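Long-range contact in FERM, ARHGEF and pleckstrin domain-containing protein 2 (Mus musculus, PDB 4GYV), which acts as a guanine nucleotide exchange factor that activates the small GTPase RAC1 and takes part in semaphorin signalling and actin remodelling: residues R90-R100 with D177-I188. Numbering follows the deposited sequence.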
ATOM      1  N   ARG A  90       4.071 -13.201 -22.112  1.00 54.68           N
ATOM      2  CA  ARG A  90       5.388 -12.710 -22.460  1.00 59.59           C
ATOM      3  C   ARG A  90       5.507 -11.281 -22.000  1.00 56.67           C
ATOM      4  O   ARG A  90       4.520 -10.684 -21.592  1.00 58.20           O
ATOM      5  CB  ARG A  90       5.601 -12.801 -23.957  1.00 51.23           C
ATOM      6  CG  ARG A  90       4.550 -12.119 -24.718  1.00 57.97           C
ATOM      7  CD  ARG A  90       5.029 -11.871 -26.102  1.00 77.86           C
ATOM      8  NE  ARG A  90       4.214 -10.865 -26.779  1.00 99.52           N
ATOM      9  CZ  ARG A  90       4.682 -10.097 -27.757  1.00102.11           C
ATOM     10  NH1 ARG A  90       3.879  -9.196 -28.334  1.00102.62           N
ATOM     11  NH2 ARG A  90       5.964 -10.233 -28.137  1.00 84.79           N
ATOM     12  N   ILE A  91       6.714 -10.732 -22.082  1.00 58.00           N
ATOM     13  CA  ILE A  91       7.011  -9.449 -21.467  1.00 55.75           C
ATOM     14  C   ILE A  91       7.962  -8.630 -22.344  1.00 60.38           C
ATOM     15  O   ILE A  91       8.086  -7.408 -22.184  1.00 66.17           O
ATOM     16  CB  ILE A  91       7.645  -9.666 -20.077  1.00 48.63           C
ATOM     17  CG1 ILE A  91       7.687  -8.374 -19.280  1.00 50.18           C
ATOM     18  CG2 ILE A  91       9.058 -10.211 -20.227  1.00 48.20           C
ATOM     19  CD1 ILE A  91       6.355  -7.828 -19.000  1.00 64.54           C
ATOM     20  N   GLY A  92       8.611  -9.310 -23.283  1.00 57.71           N
ATOM     21  CA  GLY A  92       9.713  -8.735 -24.041  1.00 60.31           C
ATOM     22  C   GLY A  92       9.365  -7.558 -24.928  1.00 61.20           C
ATOM     23  O   GLY A  92      10.181  -6.666 -25.127  1.00 62.09           O
ATOM     24  N   ASP A  93       8.159  -7.562 -25.478  1.00 62.72           N
ATOM     25  CA  ASP A  93       7.706  -6.456 -26.314  1.00 64.44           C
ATOM     26  C   ASP A  93       7.647  -5.173 -25.506  1.00 65.83           C
ATOM     27  O   ASP A  93       8.024  -4.105 -25.995  1.00 67.37           O
ATOM     28  CB  ASP A  93       6.330  -6.751 -26.914  1.00 58.21           C
ATOM     29  CG  ASP A  93       5.349  -7.317 -25.898  1.00 65.85           C
ATOM     30  OD1 ASP A  93       5.790  -7.937 -24.899  1.00 73.12           O
ATOM     31  OD2 ASP A  93       4.131  -7.155 -26.106  1.00 65.29           O
ATOM     32  N   ILE A  94       7.177  -5.297 -24.265  1.00 55.97           N
ATOM     33  CA  ILE A  94       7.042  -4.172 -23.361  1.00 56.20           C
ATOM     34  C   ILE A  94       8.424  -3.675 -22.926  1.00 60.56           C
ATOM     35  O   ILE A  94       8.716  -2.484 -23.016  1.00 60.63           O
ATOM     36  CB  ILE A  94       6.156  -4.560 -22.166  1.00 51.63           C
ATOM     37  CG1 ILE A  94       4.752  -4.856 -22.670  1.00 47.96           C
ATOM     38  CG2 ILE A  94       6.116  -3.468 -21.100  1.00 45.73           C
ATOM     39  CD1 ILE A  94       3.821  -5.214 -21.603  1.00 51.45           C
ATOM     40  N   LEU A  95       9.272  -4.598 -22.492  1.00 53.88           N
ATOM     41  CA  LEU A  95      10.645  -4.269 -22.138  1.00 51.98           C
ATOM     42  C   LEU A  95      11.355  -3.536 -23.264  1.00 56.37           C
ATOM     43  O   LEU A  95      12.087  -2.566 -23.046  1.00 58.63           O
ATOM     44  CB  LEU A  95      11.422  -5.538 -21.803  1.00 49.32           C
ATOM     45  CG  LEU A  95      10.867  -6.331 -20.628  1.00 49.88           C
ATOM     46  CD1 LEU A  95      11.695  -7.558 -20.398  1.00 50.85           C
ATOM     47  CD2 LEU A  95      10.830  -5.476 -19.382  1.00 41.32           C
ATOM     48  N   LEU A  96      11.152  -4.009 -24.477  1.00 53.94           N
ATOM     49  CA  LEU A  96      11.868  -3.444 -25.595  1.00 53.68           C
ATOM     50  C   LEU A  96      11.384  -2.045 -25.858  1.00 57.91           C
ATOM     51  O   LEU A  96      12.174  -1.158 -26.126  1.00 62.56           O
ATOM     52  CB  LEU A  96      11.648  -4.290 -26.821  1.00 51.81           C
ATOM     53  CG  LEU A  96      12.089  -3.672 -28.136  1.00 55.00           C
ATOM     54  CD1 LEU A  96      13.576  -3.514 -28.129  1.00 55.91           C
ATOM     55  CD2 LEU A  96      11.641  -4.562 -29.263  1.00 57.81           C
ATOM     56  N   ARG A  97      10.076  -1.849 -25.797  1.00 65.76           N
ATOM     57  CA  ARG A  97       9.522  -0.519 -26.005  1.00 68.96           C
ATOM     58  C   ARG A  97      10.098   0.436 -24.945  1.00 61.32           C
ATOM     59  O   ARG A  97      10.662   1.473 -25.266  1.00 58.59           O
ATOM     60  CB  ARG A  97       7.984  -0.560 -25.989  1.00 68.76           C
ATOM     61  CG  ARG A  97       7.292   0.800 -26.121  1.00 79.40           C
ATOM     62  CD  ARG A  97       5.785   0.702 -26.390  1.00 83.48           C
ATOM     63  NE  ARG A  97       5.052   0.054 -25.304  1.00 92.40           N
ATOM     64  CZ  ARG A  97       4.434  -1.128 -25.402  1.00 98.68           C
ATOM     65  NH1 ARG A  97       3.791  -1.639 -24.349  1.00 96.11           N
ATOM     66  NH2 ARG A  97       4.441  -1.802 -26.552  1.00 99.30           N
ATOM     67  N   ASN A  98      10.001   0.057 -23.683  1.00 57.59           N
ATOM     68  CA  ASN A  98      10.517   0.900 -22.611  1.00 58.47           C
ATOM     69  C   ASN A  98      12.041   1.061 -22.557  1.00 58.04           C
ATOM     70  O   ASN A  98      12.521   2.146 -22.250  1.00 62.78           O
ATOM     71  CB  ASN A  98       9.952   0.464 -21.255  1.00 52.44           C
ATOM     72  CG  ASN A  98       8.463   0.642 -21.185  1.00 60.18           C
ATOM     73  OD1 ASN A  98       7.977   1.641 -20.657  1.00 73.56           O
ATOM     74  ND2 ASN A  98       7.721  -0.302 -21.764  1.00 58.86           N
HETATM   75  N   MSE A  99      12.809   0.018 -22.864  1.00 53.25           N
HETATM   76  CA  MSE A  99      14.256   0.208 -22.886  1.00 51.07           C
HETATM   77  C   MSE A  99      14.649   1.202 -23.972  1.00 55.55           C
HETATM   78  O   MSE A  99      15.514   2.039 -23.765  1.00 64.33           O
HETATM   79  CB  MSE A  99      15.022  -1.101 -23.016  1.00 47.03           C
HETATM   80  CG  MSE A  99      14.878  -2.043 -21.817  1.00 55.84           C
HETATM   81 SE   MSE A  99      15.020  -1.279 -19.994  1.00 72.78          SE
HETATM   82  CE  MSE A  99      13.168  -1.142 -19.554  1.00 71.37           C
ATOM     83  N   ARG A 100      13.987   1.136 -25.121  1.00 58.02           N
ATOM     84  CA  ARG A 100      14.197   2.133 -26.164  1.00 59.04           C
ATOM     85  C   ARG A 100      13.834   3.540 -25.672  1.00 62.50           C
ATOM     86  O   ARG A 100      14.532   4.494 -25.973  1.00 74.09           O
ATOM     87  CB  ARG A 100      13.389   1.800 -27.437  1.00 63.98           C
ATOM     88  CG  ARG A 100      14.074   0.911 -28.501  1.00 72.42           C
ATOM     89  CD  ARG A 100      13.429   1.081 -29.900  1.00138.28           C
ATOM     90  NE  ARG A 100      12.000   0.749 -29.919  1.00142.08           N
ATOM     91  CZ  ARG A 100      11.007   1.630 -29.768  1.00141.97           C
ATOM     92  NH1 ARG A 100       9.741   1.225 -29.789  1.00137.89           N
ATOM     93  NH2 ARG A 100      11.271   2.917 -29.587  1.00141.42           N
ATOM     94  N   ASP A 177       9.240 -14.713 -27.399  1.00 65.45           N
ATOM     95  CA  ASP A 177       9.832 -13.601 -26.680  1.00 71.10           C
ATOM     96  C   ASP A 177      11.344 -13.402 -26.888  1.00 68.52           C
ATOM     97  O   ASP A 177      11.906 -12.420 -26.413  1.00 67.12           O
ATOM     98  CB  ASP A 177       9.495 -13.699 -25.188  1.00 72.96           C
ATOM     99  CG  ASP A 177       8.976 -12.395 -24.626  1.00 72.91           C
ATOM    100  OD1 ASP A 177       8.705 -11.485 -25.444  1.00 79.18           O
ATOM    101  OD2 ASP A 177       8.824 -12.290 -23.383  1.00 66.74           O
ATOM    102  N   TYR A 178      11.993 -14.313 -27.603  1.00 63.55           N
ATOM    103  CA  TYR A 178      13.448 -14.259 -27.738  1.00 67.27           C
ATOM    104  C   TYR A 178      13.946 -12.952 -28.344  1.00 68.54           C
ATOM    105  O   TYR A 178      14.723 -12.239 -27.720  1.00 70.49           O
ATOM    106  CB  TYR A 178      13.954 -15.443 -28.552  1.00 83.26           C
ATOM    107  CG  TYR A 178      15.454 -15.605 -28.560  1.00 94.87           C
ATOM    108  CD1 TYR A 178      16.107 -16.234 -27.511  1.00104.33           C
ATOM    109  CD2 TYR A 178      16.214 -15.152 -29.630  1.00 96.04           C
ATOM    110  CE1 TYR A 178      17.479 -16.395 -27.522  1.00116.01           C
ATOM    111  CE2 TYR A 178      17.581 -15.305 -29.650  1.00102.69           C
ATOM    112  CZ  TYR A 178      18.211 -15.928 -28.598  1.00118.77           C
ATOM    113  OH  TYR A 178      19.580 -16.083 -28.621  1.00130.94           O
ATOM    114  N   ALA A 179      13.478 -12.635 -29.547  1.00 71.92           N
ATOM    115  CA  ALA A 179      13.949 -11.463 -30.288  1.00 70.51           C
ATOM    116  C   ALA A 179      13.711 -10.143 -29.572  1.00 77.12           C
ATOM    117  O   ALA A 179      14.587  -9.273 -29.555  1.00 81.12           O
ATOM    118  CB  ALA A 179      13.294 -11.414 -31.605  1.00 69.86           C
ATOM    119  N   ASP A 180      12.516  -9.979 -29.014  1.00 65.98           N
ATOM    120  CA  ASP A 180      12.205  -8.742 -28.340  1.00 66.17           C
ATOM    121  C   ASP A 180      13.091  -8.581 -27.108  1.00 64.60           C
ATOM    122  O   ASP A 180      13.479  -7.474 -26.760  1.00 70.75           O
ATOM    123  CB  ASP A 180      10.719  -8.681 -27.956  1.00 78.12           C
ATOM    124  CG  ASP A 180       9.803  -8.401 -29.145  1.00 91.86           C
ATOM    125  OD1 ASP A 180      10.281  -7.928 -30.201  1.00 97.77           O
ATOM    126  OD2 ASP A 180       8.583  -8.641 -29.008  1.00 95.63           O
ATOM    127  N   CYS A 181      13.422  -9.680 -26.443  1.00 62.47           N
ATOM    128  CA  CYS A 181      14.189  -9.579 -25.209  1.00 59.79           C
ATOM    129  C   CYS A 181      15.633  -9.264 -25.505  1.00 69.90           C
ATOM    130  O   CYS A 181      16.261  -8.470 -24.804  1.00 74.66           O
ATOM    131  CB  CYS A 181      14.088 -10.859 -24.393  1.00 60.10           C
ATOM    132  SG  CYS A 181      12.547 -10.977 -23.472  1.00 66.11           S
ATOM    133  N   HIS A 182      16.156  -9.885 -26.552  1.00 71.12           N
ATOM    134  CA  HIS A 182      17.525  -9.626 -26.958  1.00 79.12           C
ATOM    135  C   HIS A 182      17.664  -8.186 -27.405  1.00 77.98           C
ATOM    136  O   HIS A 182      18.634  -7.510 -27.058  1.00 84.82           O
ATOM    137  CB  HIS A 182      17.982 -10.609 -28.042  1.00 88.80           C
ATOM    138  CG  HIS A 182      18.570 -11.874 -27.490  1.00106.40           C
ATOM    139  ND1 HIS A 182      19.930 -12.108 -27.451  1.00117.67           N
ATOM    140  CD2 HIS A 182      17.988 -12.965 -26.934  1.00106.83           C
ATOM    141  CE1 HIS A 182      20.158 -13.290 -26.902  1.00116.67           C
ATOM    142  NE2 HIS A 182      18.996 -13.829 -26.579  1.00112.00           N
ATOM    143  N   GLU A 183      16.679  -7.710 -28.150  1.00 74.07           N
ATOM    144  CA  GLU A 183      16.670  -6.323 -28.584  1.00 77.35           C
ATOM    145  C   GLU A 183      16.682  -5.380 -27.383  1.00 73.64           C
ATOM    146  O   GLU A 183      17.476  -4.442 -27.324  1.00 79.94           O
ATOM    147  CB  GLU A 183      15.467  -6.052 -29.490  1.00 85.50           C
ATOM    148  CG  GLU A 183      15.792  -6.111 -30.957  1.00 99.40           C
ATOM    149  CD  GLU A 183      17.015  -5.282 -31.281  1.00117.50           C
ATOM    150  OE1 GLU A 183      17.929  -5.802 -31.968  1.00123.74           O
ATOM    151  OE2 GLU A 183      17.067  -4.111 -30.835  1.00121.60           O
ATOM    152  N   ALA A 184      15.812  -5.656 -26.421  1.00 66.04           N
ATOM    153  CA  ALA A 184      15.707  -4.860 -25.206  1.00 63.86           C
ATOM    154  C   ALA A 184      17.010  -4.863 -24.403  1.00 70.47           C
ATOM    155  O   ALA A 184      17.426  -3.833 -23.870  1.00 72.50           O
ATOM    156  CB  ALA A 184      14.558  -5.371 -24.348  1.00 49.85           C
ATOM    157  N   LEU A 185      17.647  -6.023 -24.309  1.00 64.82           N
ATOM    158  CA  LEU A 185      18.889  -6.114 -23.572  1.00 63.01           C
ATOM    159  C   LEU A 185      19.953  -5.247 -24.225  1.00 72.73           C
ATOM    160  O   LEU A 185      20.775  -4.614 -23.545  1.00 69.61           O
ATOM    161  CB  LEU A 185      19.370  -7.549 -23.518  1.00 64.55           C
ATOM    162  CG  LEU A 185      20.736  -7.725 -22.856  1.00 55.20           C
ATOM    163  CD1 LEU A 185      20.752  -7.152 -21.465  1.00 54.59           C
ATOM    164  CD2 LEU A 185      21.088  -9.182 -22.817  1.00 57.14           C
ATOM    165  N   LYS A 186      19.936  -5.227 -25.552  1.00 75.65           N
ATOM    166  CA  LYS A 186      20.882  -4.422 -26.300  1.00 72.95           C
ATOM    167  C   LYS A 186      20.641  -2.958 -25.948  1.00 68.42           C
ATOM    168  O   LYS A 186      21.575  -2.212 -25.707  1.00 71.29           O
ATOM    169  CB  LYS A 186      20.730  -4.685 -27.799  1.00 73.99           C
ATOM    170  CG  LYS A 186      21.696  -3.922 -28.694  1.00 86.71           C
ATOM    171  CD  LYS A 186      21.371  -4.186 -30.171  1.00 95.90           C
ATOM    172  CE  LYS A 186      22.097  -3.236 -31.124  1.00103.94           C
ATOM    173  NZ  LYS A 186      21.858  -3.591 -32.564  1.00110.88           N
ATOM    174  N   ALA A 187      19.374  -2.574 -25.862  1.00 62.69           N
ATOM    175  CA  ALA A 187      19.001  -1.201 -25.553  1.00 64.12           C
ATOM    176  C   ALA A 187      19.459  -0.738 -24.166  1.00 66.34           C
ATOM    177  O   ALA A 187      20.095   0.305 -24.026  1.00 61.29           O
ATOM    178  CB  ALA A 187      17.510  -1.047 -25.674  1.00 53.47           C
ATOM    179  N   ILE A 188      19.101  -1.506 -23.142  1.00 66.38           N
ATOM    180  CA  ILE A 188      19.471  -1.189 -21.777  1.00 59.38           C
ATOM    181  C   ILE A 188      20.992  -1.247 -21.601  1.00 64.07           C
ATOM    182  O   ILE A 188      21.574  -0.479 -20.841  1.00 65.91           O
ATOM    183  CB  ILE A 188      18.780  -2.140 -20.775  1.00 53.93           C
ATOM    184  CG1 ILE A 188      19.129  -1.748 -19.345  1.00 48.31           C
ATOM    185  CG2 ILE A 188      19.190  -3.594 -21.009  1.00 52.16           C
ATOM    186  CD1 ILE A 188      18.865  -0.300 -19.048  1.00 46.50           C
TER
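Asp177 offers its carboxylate to the start of helix 92-102. OD2 accepts two backbone bonds on its syn side. The one from Ile91 N to Asp177 OD2 is 2.9 Å long and nearly straight at 174°. The one from Gly92 N to Asp177 OD2 is 3.0 Å long and more bent, and a weak bond runs from Gly92 N to Asp177 OD1. Ile91 is the N-cap residue, and Gly92 opens the helix. Replacing Asp177 by alanine removes the carboxylate and would probably leave the Ile91 and Gly92 amides without this acceptor and set the start of the helix free to shift.

A salt-bridge network of Arg90, Asp180 and Asp93 lies beside these bonds. Arg90 NH2 reaches Asp180 OD2 at 3.2 Å in a salt bridge with a weak hydrogen bond. Here the carboxylate oxygen sits at the guanidinium edge, near its plane. Asp93 lies over one guanidinium face and joins the network by charge alone. Its carboxylate also has a salt bridge to Arg72 of helix 56-77.

Between the helices the packing is close. The axes of the two helical segments approach to 7.8 Å and run nearly parallel, at 24°. Gly92 CA rests on Cys181 SG at 3.7 Å. Ala184 CB comes to 3.5 Å from Leu96 CA. Leu96 turns its CG away from its own backbone N (chi1 167°), which brings CD1 against Glu183 CB. Further along, Met99, a selenomethionine, sets CB against Ala187 CB, and its bent chain carries SE alongside Ile188.

This contact joins two helices of the all-helical DH domain. Small residues let the backbones approach, while buried Asp177 finds backbone N-H groups at a helix start, whose dipole probably helps stabilise its negative charge.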